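Local coordinates for CELL WALL surface anchor family protein (Streptococcus pneumoniae, PDB 2X9Z) that serves as the repeating backbone subunit of the pneumococcal pilus, a surface fibre probably involved in cell adhesion, at residues Tyr36-Lys41 with Ile114-Thr119. The protein carries 1 engineered substitution. Sequence-based numbering, arbitrary orientation.
Sequences YEIVTK and ITYSAT
Y36 pairs with Y116 in antiparallel register, and two backbone bonds join them. Y36 N donates to Y116 O at 2.8 Å, almost along the C=O axis, whereas the return bond from Y116 N to Y36 O is longer at 3.2 Å, its donor lying above the carbonyl plane. With CG anti to its own carbonyl carbon (chi1 -74°), Y36 sets CB over one face of the Y116 ring, 3.7 Å from the centroid, a CH-pi contact. The Y116 side chain takes the crowded position between backbone N and carbonyl carbon (chi1 68°), which lays its ring against that CB. The two ring planes are nearly parallel (9°) but slid so far apart that they barely overlap; instead Y116 OH lies over a face of the Y36 ring. Tyrosine suits this buried place because its ring gives apolar surface while the Y116 hydroxyl makes a weak hydrogen bond to D55.

E37 faces T115 in a non-hydrogen-bonded pair on the other face. Its CB meets the methyl T115 CG2 at 4.0 Å, while the extended chain carries the carboxylate away to the backbone amides of G11 and A13, whose N-H groups bond to its two oxygens and would help offset a buried negative charge. A long acid serves here because its stem packs and its tip reaches that loop.

I38 returns to the tyrosine face, hydrogen-bonded in both directions with I114; I38 N reaches I114 O at 2.8 Å. The beta-branched side chains lie alongside each other, CB to CB 4.3 Å, and I38 CD1 touches the Y116 ring edge at CE2 (4.2 Å); such side chains favour extended backbone and suit this interior between two sheets.

Strand 33-42 lies between strands 4-9 and 110-120 in an antiparallel sheet, with 61-72 beyond 110-120, while strand 50-57 of the other sheet packs on the tyrosine-isoleucine face through W53, D55 and M57.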
loop_
_atom_site.group_PDB
_atom_site.type_symbol
_atom_site.label_atom_id
_atom_site.label_comp_id
_atom_site.label_asym_id
_atom_site.label_seq_id
_atom_site.Cartn_x
_atom_site.Cartn_y
_atom_site.Cartn_z
ATOM N N TYR A 36 -3.628 14.242 -3.130
ATOM C CA TYR A 36 -3.938 13.171 -2.194
ATOM C C TYR A 36 -3.414 13.452 -0.796
ATOM O O TYR A 36 -2.457 14.202 -0.609
ATOM C CB TYR A 36 -3.291 11.872 -2.668
ATOM C CG TYR A 36 -3.970 11.222 -3.855
ATOM C CD1 TYR A 36 -3.593 11.524 -5.159
ATOM C CD2 TYR A 36 -4.983 10.301 -3.668
ATOM C CE1 TYR A 36 -4.213 10.920 -6.242
ATOM C CE2 TYR A 36 -5.595 9.694 -4.732
ATOM C CZ TYR A 36 -5.212 10.000 -6.016
ATOM O OH TYR A 36 -5.853 9.382 -7.068
ATOM N N GLU A 37 -4.030 12.803 0.182
ATOM C CA GLU A 37 -3.507 12.827 1.537
ATOM C C GLU A 37 -3.769 11.504 2.250
ATOM O O GLU A 37 -4.792 10.838 2.024
ATOM C CB GLU A 37 -4.094 13.994 2.328
ATOM C CG GLU A 37 -5.579 13.889 2.568
ATOM C CD GLU A 37 -6.144 15.118 3.250
ATOM O OE1 GLU A 37 -7.144 14.983 3.977
ATOM O OE2 GLU A 37 -5.592 16.221 3.054
ATOM N N ILE A 38 -2.820 11.124 3.099
ATOM C CA ILE A 38 -2.932 9.949 3.946
ATOM C C ILE A 38 -2.813 10.470 5.375
ATOM O O ILE A 38 -1.831 11.134 5.716
ATOM C CB ILE A 38 -1.773 8.961 3.680
ATOM C CG1 ILE A 38 -1.701 8.575 2.196
ATOM C CG2 ILE A 38 -1.889 7.739 4.584
ATOM C CD1 ILE A 38 -0.391 7.934 1.829
ATOM N N VAL A 39 -3.819 10.191 6.199
ATOM C CA VAL A 39 -3.832 10.662 7.576
ATOM C C VAL A 39 -3.826 9.458 8.514
ATOM O O VAL A 39 -4.653 8.546 8.362
ATOM C CB VAL A 39 -5.069 11.544 7.859
ATOM C CG1 VAL A 39 -5.157 11.882 9.332
ATOM C CG2 VAL A 39 -5.032 12.813 7.003
ATOM N N THR A 40 -2.884 9.448 9.457
ATOM C CA THR A 40 -2.718 8.327 10.379
ATOM C C THR A 40 -2.725 8.831 11.812
ATOM O O THR A 40 -2.058 9.816 12.135
ATOM C CB THR A 40 -1.392 7.579 10.107
ATOM O OG1 THR A 40 -1.319 7.254 8.715
ATOM C CG2 THR A 40 -1.314 6.297 10.926
ATOM N N LYS A 41 -3.495 8.162 12.662
ATOM C CA LYS A 41 -3.551 8.487 14.076
ATOM C C LYS A 41 -2.766 7.440 14.848
ATOM O O LYS A 41 -3.089 6.255 14.801
ATOM C CB LYS A 41 -4.999 8.479 14.570
ATOM C CG LYS A 41 -5.922 9.420 13.836
ATOM C CD LYS A 41 -5.688 10.861 14.221
ATOM C CE LYS A 41 -6.712 11.765 13.545
ATOM N NZ LYS A 41 -6.508 13.204 13.882
ATOM N N ILE A 114 0.471 12.851 5.318
ATOM C CA ILE A 114 1.354 12.790 4.165
ATOM C C ILE A 114 0.552 13.269 2.964
ATOM O O ILE A 114 -0.545 12.769 2.699
ATOM C CB ILE A 114 1.838 11.355 3.903
ATOM C CG1 ILE A 114 2.605 10.829 5.117
ATOM C CG2 ILE A 114 2.696 11.295 2.627
ATOM C CD1 ILE A 114 2.890 9.336 5.048
ATOM N N THR A 115 1.074 14.258 2.251
ATOM C CA THR A 115 0.390 14.776 1.071
ATOM C C THR A 115 1.280 14.623 -0.152
ATOM O O THR A 115 2.513 14.611 -0.047
ATOM C CB THR A 115 -0.018 16.254 1.240
ATOM O OG1 THR A 115 1.152 17.062 1.390
ATOM C CG2 THR A 115 -0.896 16.442 2.464
ATOM N N TYR A 116 0.648 14.511 -1.315
ATOM C CA TYR A 116 1.363 14.391 -2.587
ATOM C C TYR A 116 0.350 14.515 -3.710
ATOM O O TYR A 116 -0.852 14.558 -3.465
ATOM C CB TYR A 116 2.085 13.043 -2.689
ATOM C CG TYR A 116 1.150 11.863 -2.803
ATOM C CD1 TYR A 116 0.747 11.388 -4.054
ATOM C CD2 TYR A 116 0.658 11.228 -1.670
ATOM C CE1 TYR A 116 -0.119 10.304 -4.175
ATOM C CE2 TYR A 116 -0.205 10.138 -1.777
ATOM C CZ TYR A 116 -0.591 9.688 -3.033
ATOM O OH TYR A 116 -1.441 8.619 -3.144
ATOM N N SER A 117 0.832 14.567 -4.941
ATOM C CA SER A 117 -0.090 14.590 -6.066
ATOM C C SER A 117 0.280 13.562 -7.122
ATOM O O SER A 117 1.393 13.013 -7.120
ATOM C CB SER A 117 -0.183 15.989 -6.676
ATOM O OG SER A 117 1.054 16.391 -7.231
ATOM N N ALA A 118 -0.675 13.299 -8.009
ATOM C CA ALA A 118 -0.465 12.443 -9.166
ATOM C C ALA A 118 -1.211 13.068 -10.325
ATOM O O ALA A 118 -2.119 13.862 -10.123
ATOM C CB ALA A 118 -0.973 11.046 -8.896
ATOM N N THR A 119 -0.817 12.721 -11.541
ATOM C CA THR A 119 -1.425 13.306 -12.725
ATOM C C THR A 119 -2.186 12.239 -13.494
ATOM O O THR A 119 -1.645 11.173 -13.778
ATOM C CB THR A 119 -0.339 13.884 -13.641
ATOM O OG1 THR A 119 0.425 14.845 -12.910
ATOM C CG2 THR A 119 -0.951 14.560 -14.857
#